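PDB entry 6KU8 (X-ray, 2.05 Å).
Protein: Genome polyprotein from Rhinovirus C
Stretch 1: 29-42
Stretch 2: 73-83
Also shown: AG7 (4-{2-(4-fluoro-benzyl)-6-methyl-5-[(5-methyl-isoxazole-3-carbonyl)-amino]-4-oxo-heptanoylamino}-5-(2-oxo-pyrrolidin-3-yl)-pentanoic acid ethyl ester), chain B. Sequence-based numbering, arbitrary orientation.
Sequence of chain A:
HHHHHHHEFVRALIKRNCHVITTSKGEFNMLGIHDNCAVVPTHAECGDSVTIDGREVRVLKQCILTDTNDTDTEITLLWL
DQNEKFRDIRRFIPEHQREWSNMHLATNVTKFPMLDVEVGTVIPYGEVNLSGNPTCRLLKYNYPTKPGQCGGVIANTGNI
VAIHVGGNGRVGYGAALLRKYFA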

ATOM      1  N   ASN A  29      -4.741   1.965  -5.478  1.00 19.01           N
ATOM      2  CA  ASN A  29      -3.387   2.401  -5.793  1.00 16.94           C
ATOM      3  C   ASN A  29      -2.448   1.211  -5.674  1.00 21.73           C
ATOM      4  O   ASN A  29      -2.505   0.466  -4.692  1.00 19.03           O
ATOM      5  CB  ASN A  29      -2.913   3.526  -4.874  1.00 13.88           C
ATOM      6  CG  ASN A  29      -1.522   3.995  -5.224  1.00 17.47           C
ATOM      7  OD1 ASN A  29      -1.271   4.440  -6.337  1.00 22.53           O
ATOM      8  ND2 ASN A  29      -0.606   3.898  -4.272  1.00 18.18           N
ATOM      9  N   MET A  30      -1.589   1.043  -6.676  1.00 18.64           N
ATOM     10  CA  MET A  30      -0.555   0.023  -6.690  1.00 19.22           C
ATOM     11  C   MET A  30       0.804   0.698  -6.557  1.00 19.40           C
ATOM     12  O   MET A  30       1.108   1.647  -7.294  1.00 20.00           O
ATOM     13  CB  MET A  30      -0.616  -0.803  -7.979  1.00 17.37           C
ATOM     14  CG  MET A  30       0.402  -1.970  -8.027  1.00 19.83           C
ATOM     15  SD  MET A  30       0.613  -2.660  -9.703  1.00 24.08           S
ATOM     16  CE  MET A  30       1.841  -1.523 -10.364  1.00 18.04           C
ATOM     17  N   LEU A  31       1.615   0.217  -5.620  1.00 18.79           N
ATOM     18  CA  LEU A  31       2.919   0.810  -5.328  1.00 19.41           C
ATOM     19  C   LEU A  31       4.016  -0.136  -5.811  1.00 21.18           C
ATOM     20  O   LEU A  31       4.221  -1.205  -5.233  1.00 20.71           O
ATOM     21  CB  LEU A  31       3.069   1.090  -3.834  1.00 18.58           C
ATOM     22  CG  LEU A  31       4.500   1.408  -3.386  1.00 22.70           C
ATOM     23  CD1 LEU A  31       4.959   2.725  -3.992  1.00 18.73           C
ATOM     24  CD2 LEU A  31       4.570   1.451  -1.860  1.00 20.66           C
ATOM     25  N   GLY A  32       4.739   0.264  -6.855  1.00 22.96           N
ATOM     26  CA  GLY A  32       5.916  -0.490  -7.250  1.00 22.67           C
ATOM     27  C   GLY A  32       7.025  -0.333  -6.224  1.00 22.39           C
ATOM     28  O   GLY A  32       7.234   0.746  -5.660  1.00 21.76           O
ATOM     29  N   ILE A  33       7.740  -1.429  -5.971  1.00 20.51           N
ATOM     30  CA  ILE A  33       8.778  -1.476  -4.944  1.00 18.27           C
ATOM     31  C   ILE A  33      10.169  -1.562  -5.567  1.00 23.90           C
ATOM     32  O   ILE A  33      11.086  -0.826  -5.184  1.00 21.86           O
ATOM     33  CB  ILE A  33       8.544  -2.652  -3.967  1.00 17.82           C
ATOM     34  CG1 ILE A  33       7.138  -2.620  -3.344  1.00 19.43           C
ATOM     35  CG2 ILE A  33       9.634  -2.680  -2.885  1.00 20.25           C
ATOM     36  CD1 ILE A  33       6.934  -1.557  -2.325  1.00 19.81           C
ATOM     37  N   HIS A  34      10.346  -2.468  -6.525  1.00 19.78           N
ATOM     38  CA  HIS A  34      11.634  -2.729  -7.164  1.00 21.43           C
ATOM     39  C   HIS A  34      11.399  -3.736  -8.269  1.00 24.98           C
ATOM     40  O   HIS A  34      10.459  -4.538  -8.194  1.00 23.60           O
ATOM     41  CB  HIS A  34      12.668  -3.280  -6.172  1.00 22.75           C
ATOM     42  CG  HIS A  34      12.403  -4.699  -5.759  1.00 23.25           C
ATOM     43  ND1 HIS A  34      13.032  -5.778  -6.346  1.00 25.36           N
ATOM     44  CD2 HIS A  34      11.559  -5.216  -4.833  1.00 21.17           C
ATOM     45  CE1 HIS A  34      12.600  -6.895  -5.789  1.00 23.12           C
ATOM     46  NE2 HIS A  34      11.700  -6.582  -4.871  1.00 23.78           N
ATOM     47  N   ASP A  35      12.262  -3.689  -9.290  1.00 27.93           N
ATOM     48  CA  ASP A  35      12.215  -4.618 -10.419  1.00 24.35           C
ATOM     49  C   ASP A  35      10.772  -4.697 -10.926  1.00 23.61           C
ATOM     50  O   ASP A  35      10.178  -3.659 -11.253  1.00 22.34           O
ATOM     51  CB  ASP A  35      12.842  -5.921  -9.975  1.00 24.97           C
ATOM     52  CG  ASP A  35      14.303  -5.752  -9.619  1.00 28.13           C
ATOM     53  OD1 ASP A  35      15.109  -5.664 -10.565  1.00 28.08           O
ATOM     54  OD2 ASP A  35      14.639  -5.677  -8.413  1.00 25.76           O
ATOM     55  N   ASN A  36      10.178  -5.881 -11.029  1.00 20.28           N
ATOM     56  CA  ASN A  36       8.799  -6.028 -11.477  1.00 23.07           C
ATOM     57  C   ASN A  36       7.860  -6.354 -10.323  1.00 19.45           C
ATOM     58  O   ASN A  36       6.798  -6.937 -10.545  1.00 23.62           O
ATOM     59  CB  ASN A  36       8.718  -7.107 -12.557  1.00 22.01           C
ATOM     60  CG  ASN A  36       9.190  -8.461 -12.055  1.00 26.06           C
ATOM     61  OD1 ASN A  36      10.081  -8.550 -11.211  1.00 27.70           O
ATOM     62  ND2 ASN A  36       8.567  -9.529 -12.551  1.00 23.66           N
ATOM     63  N   CYS A  37       8.237  -6.006  -9.092  1.00 22.17           N
ATOM     64  CA  CYS A  37       7.483  -6.386  -7.901  1.00 22.01           C
ATOM     65  C   CYS A  37       6.735  -5.178  -7.347  1.00 21.38           C
ATOM     66  O   CYS A  37       7.355  -4.161  -7.016  1.00 21.01           O
ATOM     67  CB  CYS A  37       8.407  -6.965  -6.830  1.00 26.20           C
ATOM     68  SG  CYS A  37       7.537  -7.413  -5.304  1.00 26.77           S
ATOM     69  N   ALA A  38       5.415  -5.304  -7.227  1.00 18.21           N
ATOM     70  CA  ALA A  38       4.555  -4.259  -6.688  1.00 20.25           C
ATOM     71  C   ALA A  38       3.776  -4.782  -5.490  1.00 21.90           C
ATOM     72  O   ALA A  38       3.679  -5.986  -5.243  1.00 23.05           O
ATOM     73  CB  ALA A  38       3.568  -3.717  -7.734  1.00 18.18           C
ATOM     74  N   VAL A  39       3.196  -3.849  -4.755  1.00 18.13           N
ATOM     75  CA  VAL A  39       2.374  -4.153  -3.599  1.00 16.08           C
ATOM     76  C   VAL A  39       0.956  -3.661  -3.872  1.00 23.51           C
ATOM     77  O   VAL A  39       0.755  -2.610  -4.490  1.00 21.06           O
ATOM     78  CB  VAL A  39       3.010  -3.514  -2.348  1.00 23.57           C
ATOM     79  CG1 VAL A  39       2.124  -2.493  -1.686  1.00 28.64           C
ATOM     80  CG2 VAL A  39       3.518  -4.577  -1.409  1.00 27.55           C
ATOM     81  N   VAL A  40      -0.021  -4.480  -3.491  1.00 19.41           N
ATOM     82  CA  VAL A  40      -1.436  -4.116  -3.546  1.00 17.81           C
ATOM     83  C   VAL A  40      -2.121  -4.638  -2.303  1.00 21.85           C
ATOM     84  O   VAL A  40      -1.670  -5.614  -1.679  1.00 23.39           O
ATOM     85  CB  VAL A  40      -2.130  -4.702  -4.788  1.00 19.82           C
ATOM     86  CG1 VAL A  40      -1.526  -4.145  -6.069  1.00 31.69           C
ATOM     87  CG2 VAL A  40      -2.007  -6.233  -4.783  1.00 20.58           C
ATOM     88  N   PRO A  41      -3.236  -4.039  -1.924  1.00 21.97           N
ATOM     89  CA  PRO A  41      -3.976  -4.580  -0.784  1.00 22.35           C
ATOM     90  C   PRO A  41      -4.525  -5.965  -1.116  1.00 24.12           C
ATOM     91  O   PRO A  41      -5.018  -6.212  -2.220  1.00 23.34           O
ATOM     92  CB  PRO A  41      -5.085  -3.545  -0.555  1.00 24.38           C
ATOM     93  CG  PRO A  41      -4.532  -2.256  -1.227  1.00 19.77           C
ATOM     94  CD  PRO A  41      -3.848  -2.795  -2.437  1.00 19.44           C
ATOM     95  N   THR A  42      -4.408  -6.881  -0.154  1.00 22.12           N
ATOM     96  CA  THR A  42      -4.889  -8.246  -0.373  1.00 21.77           C
ATOM     97  C   THR A  42      -6.375  -8.269  -0.714  1.00 26.80           C
ATOM     98  O   THR A  42      -6.810  -9.068  -1.552  1.00 25.57           O
ATOM     99  CB  THR A  42      -4.615  -9.110   0.858  1.00 22.37           C
ATOM    100  OG1 THR A  42      -3.203  -9.188   1.067  1.00 23.33           O
ATOM    101  CG2 THR A  42      -5.171 -10.531   0.661  1.00 23.63           C
TER
HETATM  102  C01 AG7 B 501     -12.860  -1.731   5.843  1.00 56.87           C
HETATM  103  C02 AG7 B 501     -12.810  -2.658   4.642  1.00 55.13           C
HETATM  104  O03 AG7 B 501     -12.253  -0.705   5.959  1.00 39.03           O
HETATM  105  C04 AG7 B 501     -11.608  -2.462   3.728  1.00 48.62           C
HETATM  106  C05 AG7 B 501     -11.583  -3.737   2.903  1.00 52.58           C
HETATM  107  C06 AG7 B 501     -10.941  -4.886   3.697  1.00 47.89           C
HETATM  108  C07 AG7 B 501      -9.709  -4.703   4.306  1.00 46.71           C
HETATM  109  C08 AG7 B 501      -9.127  -5.735   5.024  1.00 48.30           C
HETATM  110  C09 AG7 B 501      -9.774  -6.960   5.143  1.00 47.91           C
HETATM  111  C10 AG7 B 501     -11.008  -7.148   4.537  1.00 49.60           C
HETATM  112  C11 AG7 B 501     -11.592  -6.114   3.815  1.00 49.69           C
HETATM  113  N12 AG7 B 501     -10.898  -0.189   2.630  1.00 42.73           N
HETATM  114  C13 AG7 B 501     -11.350   1.015   1.911  1.00 41.63           C
HETATM  115  C14 AG7 B 501     -10.879   2.166   2.785  1.00 39.08           C
HETATM  116  C15 AG7 B 501     -11.779   2.266   4.075  1.00 34.68           C
HETATM  117  C16 AG7 B 501     -11.504   3.695   4.773  1.00 26.06           C
HETATM  118  N17 AG7 B 501     -12.656   4.169   5.220  1.00 30.82           N
HETATM  119  O18 AG7 B 501     -10.444   4.214   4.869  1.00 26.95           O
HETATM  120  C19 AG7 B 501     -10.951   1.225   0.444  1.00 46.90           C
HETATM  121  C20 AG7 B 501     -10.815  -0.120  -0.286  1.00 46.82           C
HETATM  122  C21 AG7 B 501     -12.164  -0.167  -0.966  1.00 50.79           C
HETATM  123  O22 AG7 B 501     -12.866  -1.361  -1.094  1.00 56.24           O
HETATM  124  O23 AG7 B 501     -12.616   0.858  -1.346  1.00 49.99           O
HETATM  125  C47 AG7 B 501     -11.905  -1.191   2.934  1.00 47.58           C
HETATM  126  O48 AG7 B 501     -13.012  -0.994   2.562  1.00 46.28           O
HETATM  127  C50 AG7 B 501     -14.107  -1.163  -1.701  1.00 59.41           C
HETATM  128  C53 AG7 B 501     -14.650  -2.524  -2.135  1.00 58.23           C
HETATM  129  C57 AG7 B 501     -13.803  -2.287   6.893  1.00 62.42           C
HETATM  130  N58 AG7 B 501     -13.683  -1.536   8.082  1.00 63.63           N
HETATM  131  C59 AG7 B 501     -13.832  -2.220   9.319  1.00 73.33           C
HETATM  132  O60 AG7 B 501     -14.038  -3.383   9.473  1.00 77.20           O
HETATM  133  C78 AG7 B 501     -15.258  -2.159   6.438  1.00 64.57           C
HETATM  134  C81 AG7 B 501     -16.244  -2.890   7.359  1.00 66.68           C
HETATM  135  F1  AG7 B 501      -9.193  -7.972   5.860  1.00 48.64           F
HETATM  136  C82 AG7 B 501     -15.625  -0.675   6.337  1.00 74.14           C
HETATM  137  C83 AG7 B 501     -13.771   3.192   4.884  1.00 34.72           C
HETATM  138  C84 AG7 B 501     -13.093   2.235   3.798  1.00 36.83           C
HETATM  139  C1  AG7 B 501     -13.717  -1.231  10.417  1.00 76.17           C
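Stretch 2, residues 73-83: TEITLLWLDQN

Stretch 2 lies along the second strand of stretch 1 as an antiparallel neighbour. Stretch 1 is a hairpin: strand 29-34, a type II' turn from H34 to C37, then strand 37-41. Stretch 2 is extended through I75 to L80, after the chain turns a corner at E74. The axes of the two paired strands approach to 4.6 Å, and their directions differ by 145°. The contact buries 883 Å² in all.

The register pairs C37 with W79, A38 with L78, V39 with L77, V40 with T76 and P41 with I75. Backbone hydrogen bonds form at alternate pairs. A38 N donates to L78 O at 2.8 Å, and L78 N returns a bond to A38 O, also 2.8 Å. V40 N reaches T76 O at 2.9 Å, and T76 N reaches V40 O at 2.9 Å. At the non-hydrogen-bonded pairs, CA hydrogens face carbonyls: C37 CA lies 3.3 Å from L78 O, and V39 CA lies 3.4 Å from T76 O. The polar groups of V39 turn the other way, into the hairpin. There V39 N donates to L31 O at 2.9 Å, and V39 O accepts from L31 N at 3.2 Å. Strand 37-41 is thus hydrogen-bonded on both edges.

The ladder continues past both ends of the strand. L80 N donates to N36 O at 2.9 Å. The side chain of N36 extends this pairing, with its ND2 bonded to L80 O at 2.9 Å. Both backbone polar groups of L80 are therefore satisfied by one residue. The turn closes with C37 N donating to H34 O at 2.8 Å, while H34 ND1 is bound to D35 OD2 at 2.6 Å.

At the other end, T42 N donates to E74 O at 2.8 Å. T42 OG1 and T76 OG1 are 2.7 Å apart, close enough for a hydrogen bond whose proton is not settled. Water 1 bridges the stretches by accepting from T42 OG1 at 2.8 Å and from E74 N at 2.9 Å. Water 2 lies 2.8 Å from T76 OG1 and donates a weak bond to T42 O at 3.5 Å. Within stretch 2, I75 N donates to T73 OG1 at 3.1 Å.

Side chains alternate between the faces of the sheet. C37, V39, L77 and W79 share one face. C37 CB and SG both lie over the six-membered ring of W79, 3.8 and 4.0 Å from its centroid. N36 OD1 meets the edge of the same indole, 3.5 Å from W79 CE3. V39 CG2 packs on L77 CD2 at 3.4 Å and on I75 CG2 at 3.5 Å. A38, V40, T76 and L78 occupy the other face, where V40 CG1 touches L78 CD1 at 3.8 Å. L80 CD1 contacts A38 CB at 4.2 Å and M30 SD at 4.0 Å. The ligand AG7 approaches stretch 2 at E74, with its C08 3.5 Å from E74 CD.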

ATOM      1  N   THR A  73      -1.406  -9.851   6.568  1.00 25.01           N
ATOM      2  CA  THR A  73      -0.921  -8.485   6.707  1.00 21.67           C
ATOM      3  C   THR A  73      -1.746  -7.493   5.891  1.00 22.20           C
ATOM      4  O   THR A  73      -1.576  -6.282   6.066  1.00 20.43           O
ATOM      5  CB  THR A  73       0.544  -8.369   6.265  1.00 22.85           C
ATOM      6  OG1 THR A  73       0.626  -8.593   4.848  1.00 21.83           O
ATOM      7  CG2 THR A  73       1.422  -9.366   7.000  1.00 23.72           C
ATOM      8  N   GLU A  74      -2.608  -7.970   4.993  1.00 21.18           N
ATOM      9  CA  GLU A  74      -3.357  -7.182   4.012  1.00 22.92           C
ATOM     10  C   GLU A  74      -2.451  -6.730   2.868  1.00 21.16           C
ATOM     11  O   GLU A  74      -2.908  -5.982   1.981  1.00 21.20           O
ATOM     12  CB  GLU A  74      -4.030  -5.941   4.628  1.00 22.54           C
ATOM     13  CG  GLU A  74      -5.547  -5.884   4.559  1.00 28.75           C
ATOM     14  CD  GLU A  74      -6.163  -6.610   3.362  1.00 29.94           C
ATOM     15  OE1 GLU A  74      -6.397  -7.822   3.465  1.00 27.29           O
ATOM     16  OE2 GLU A  74      -6.463  -5.964   2.342  1.00 30.40           O
ATOM     17  N   ILE A  75      -1.188  -7.142   2.856  1.00 23.87           N
ATOM     18  CA  ILE A  75      -0.269  -6.845   1.768  1.00 21.63           C
ATOM     19  C   ILE A  75      -0.117  -8.069   0.877  1.00 23.05           C
ATOM     20  O   ILE A  75       0.209  -9.167   1.349  1.00 22.52           O
ATOM     21  CB  ILE A  75       1.099  -6.393   2.295  1.00 22.16           C
ATOM     22  CG1 ILE A  75       0.987  -5.008   2.925  1.00 24.73           C
ATOM     23  CG2 ILE A  75       2.113  -6.403   1.162  1.00 21.15           C
ATOM     24  CD1 ILE A  75       2.140  -4.671   3.778  1.00 22.38           C
ATOM     25  N   THR A  76      -0.318  -7.866  -0.420  1.00 23.52           N
ATOM     26  CA  THR A  76      -0.027  -8.860  -1.438  1.00 23.40           C
ATOM     27  C   THR A  76       1.047  -8.307  -2.362  1.00 24.49           C
ATOM     28  O   THR A  76       0.969  -7.146  -2.779  1.00 21.42           O
ATOM     29  CB  THR A  76      -1.292  -9.206  -2.220  1.00 24.72           C
ATOM     30  OG1 THR A  76      -2.178  -9.941  -1.367  1.00 23.18           O
ATOM     31  CG2 THR A  76      -0.958 -10.023  -3.447  1.00 24.76           C
ATOM     32  N   LEU A  77       2.070  -9.127  -2.644  1.00 22.86           N
ATOM     33  CA  LEU A  77       3.098  -8.795  -3.622  1.00 20.73           C
ATOM     34  C   LEU A  77       2.685  -9.343  -4.978  1.00 22.29           C
ATOM     35  O   LEU A  77       2.274 -10.504  -5.079  1.00 20.74           O
ATOM     36  CB  LEU A  77       4.461  -9.389  -3.235  1.00 26.91           C
ATOM     37  CG  LEU A  77       5.098  -9.136  -1.863  1.00 27.55           C
ATOM     38  CD1 LEU A  77       6.546  -9.593  -1.854  1.00 27.70           C
ATOM     39  CD2 LEU A  77       5.006  -7.672  -1.474  1.00 29.90           C
ATOM     40  N   LEU A  78       2.780  -8.517  -6.014  1.00 21.69           N
ATOM     41  CA  LEU A  78       2.586  -8.972  -7.386  1.00 21.91           C
ATOM     42  C   LEU A  78       3.917  -8.896  -8.115  1.00 23.15           C
ATOM     43  O   LEU A  78       4.590  -7.860  -8.077  1.00 23.16           O
ATOM     44  CB  LEU A  78       1.551  -8.135  -8.134  1.00 18.82           C
ATOM     45  CG  LEU A  78       0.181  -7.929  -7.497  1.00 24.33           C
ATOM     46  CD1 LEU A  78      -0.639  -7.006  -8.390  1.00 26.40           C
ATOM     47  CD2 LEU A  78      -0.506  -9.270  -7.266  1.00 26.13           C
ATOM     48  N   TRP A  79       4.304  -9.989  -8.758  1.00 22.62           N
ATOM     49  CA  TRP A  79       5.439  -9.981  -9.675  1.00 22.46           C
ATOM     50  C   TRP A  79       4.844  -9.965 -11.077  1.00 22.72           C
ATOM     51  O   TRP A  79       4.170 -10.917 -11.486  1.00 24.26           O
ATOM     52  CB  TRP A  79       6.358 -11.182  -9.459  1.00 24.60           C
ATOM     53  CG  TRP A  79       6.930 -11.284  -8.065  1.00 24.96           C
ATOM     54  CD1 TRP A  79       6.317 -11.816  -6.966  1.00 24.68           C
ATOM     55  CD2 TRP A  79       8.238 -10.876  -7.636  1.00 25.62           C
ATOM     56  NE1 TRP A  79       7.152 -11.748  -5.878  1.00 25.15           N
ATOM     57  CE2 TRP A  79       8.339 -11.178  -6.264  1.00 24.06           C
ATOM     58  CE3 TRP A  79       9.328 -10.285  -8.279  1.00 25.12           C
ATOM     59  CZ2 TRP A  79       9.492 -10.916  -5.523  1.00 27.06           C
ATOM     60  CZ3 TRP A  79      10.474 -10.015  -7.540  1.00 29.71           C
ATOM     61  CH2 TRP A  79      10.547 -10.332  -6.175  1.00 29.67           C
ATOM     62  N   LEU A  80       5.077  -8.874 -11.794  1.00 18.50           N
ATOM     63  CA  LEU A  80       4.359  -8.539 -13.015  1.00 23.20           C
ATOM     64  C   LEU A  80       5.171  -8.868 -14.258  1.00 22.96           C
ATOM     65  O   LEU A  80       6.395  -8.738 -14.277  1.00 26.38           O
ATOM     66  CB  LEU A  80       4.006  -7.051 -13.018  1.00 20.98           C
ATOM     67  CG  LEU A  80       3.202  -6.635 -11.787  1.00 19.61           C
ATOM     68  CD1 LEU A  80       3.117  -5.110 -11.685  1.00 22.36           C
ATOM     69  CD2 LEU A  80       1.818  -7.229 -11.886  1.00 22.31           C
ATOM     70  N   ASP A  81       4.464  -9.274 -15.312  1.00 26.26           N
ATOM     71  CA  ASP A  81       5.100  -9.609 -16.587  1.00 25.48           C
ATOM     72  C   ASP A  81       5.214  -8.341 -17.429  1.00 23.91           C
ATOM     73  O   ASP A  81       4.420  -8.076 -18.329  1.00 28.71           O
ATOM     74  CB  ASP A  81       4.317 -10.700 -17.304  1.00 25.72           C
ATOM     75  CG  ASP A  81       5.061 -11.248 -18.513  1.00 30.97           C
ATOM     76  OD1 ASP A  81       6.297 -11.069 -18.589  1.00 26.80           O
ATOM     77  OD2 ASP A  81       4.412 -11.853 -19.380  1.00 30.24           O
ATOM     78  N   GLN A  82       6.232  -7.544 -17.114  1.00 23.76           N
ATOM     79  CA  GLN A  82       6.460  -6.250 -17.746  1.00 28.60           C
ATOM     80  C   GLN A  82       7.956  -6.072 -17.943  1.00 27.38           C
ATOM     81  O   GLN A  82       8.768  -6.684 -17.240  1.00 24.59           O
ATOM     82  CB  GLN A  82       5.916  -5.083 -16.893  1.00 29.00           C
ATOM     83  CG  GLN A  82       6.787  -4.805 -15.662  1.00 28.59           C
ATOM     84  CD  GLN A  82       6.176  -3.837 -14.652  1.00 30.95           C
ATOM     85  OE1 GLN A  82       4.965  -3.597 -14.644  1.00 27.97           O
ATOM     86  NE2 GLN A  82       7.027  -3.291 -13.775  1.00 30.73           N
ATOM     87  N   ASN A  83       8.313  -5.221 -18.913  1.00 25.85           N
ATOM     88  CA  ASN A  83       9.707  -4.857 -19.143  1.00 25.88           C
ATOM     89  C   ASN A  83      10.175  -3.780 -18.180  1.00 28.89           C
ATOM     90  O   ASN A  83      11.346  -3.759 -17.800  1.00 26.66           O
ATOM     91  CB  ASN A  83       9.901  -4.364 -20.585  1.00 24.40           C
ATOM     92  CG  ASN A  83      11.355  -4.061 -20.911  1.00 29.71           C
ATOM     93  OD1 ASN A  83      12.224  -4.914 -20.768  1.00 29.29           O
ATOM     94  ND2 ASN A  83      11.620  -2.849 -21.371  1.00 30.59           N
TER
HETATM   95  O   HOH W   1      -2.486 -10.470   3.492  1.00 24.04           O
HETATM   96  O   HOH W   2      -4.238 -10.982  -2.863  1.00 28.20           O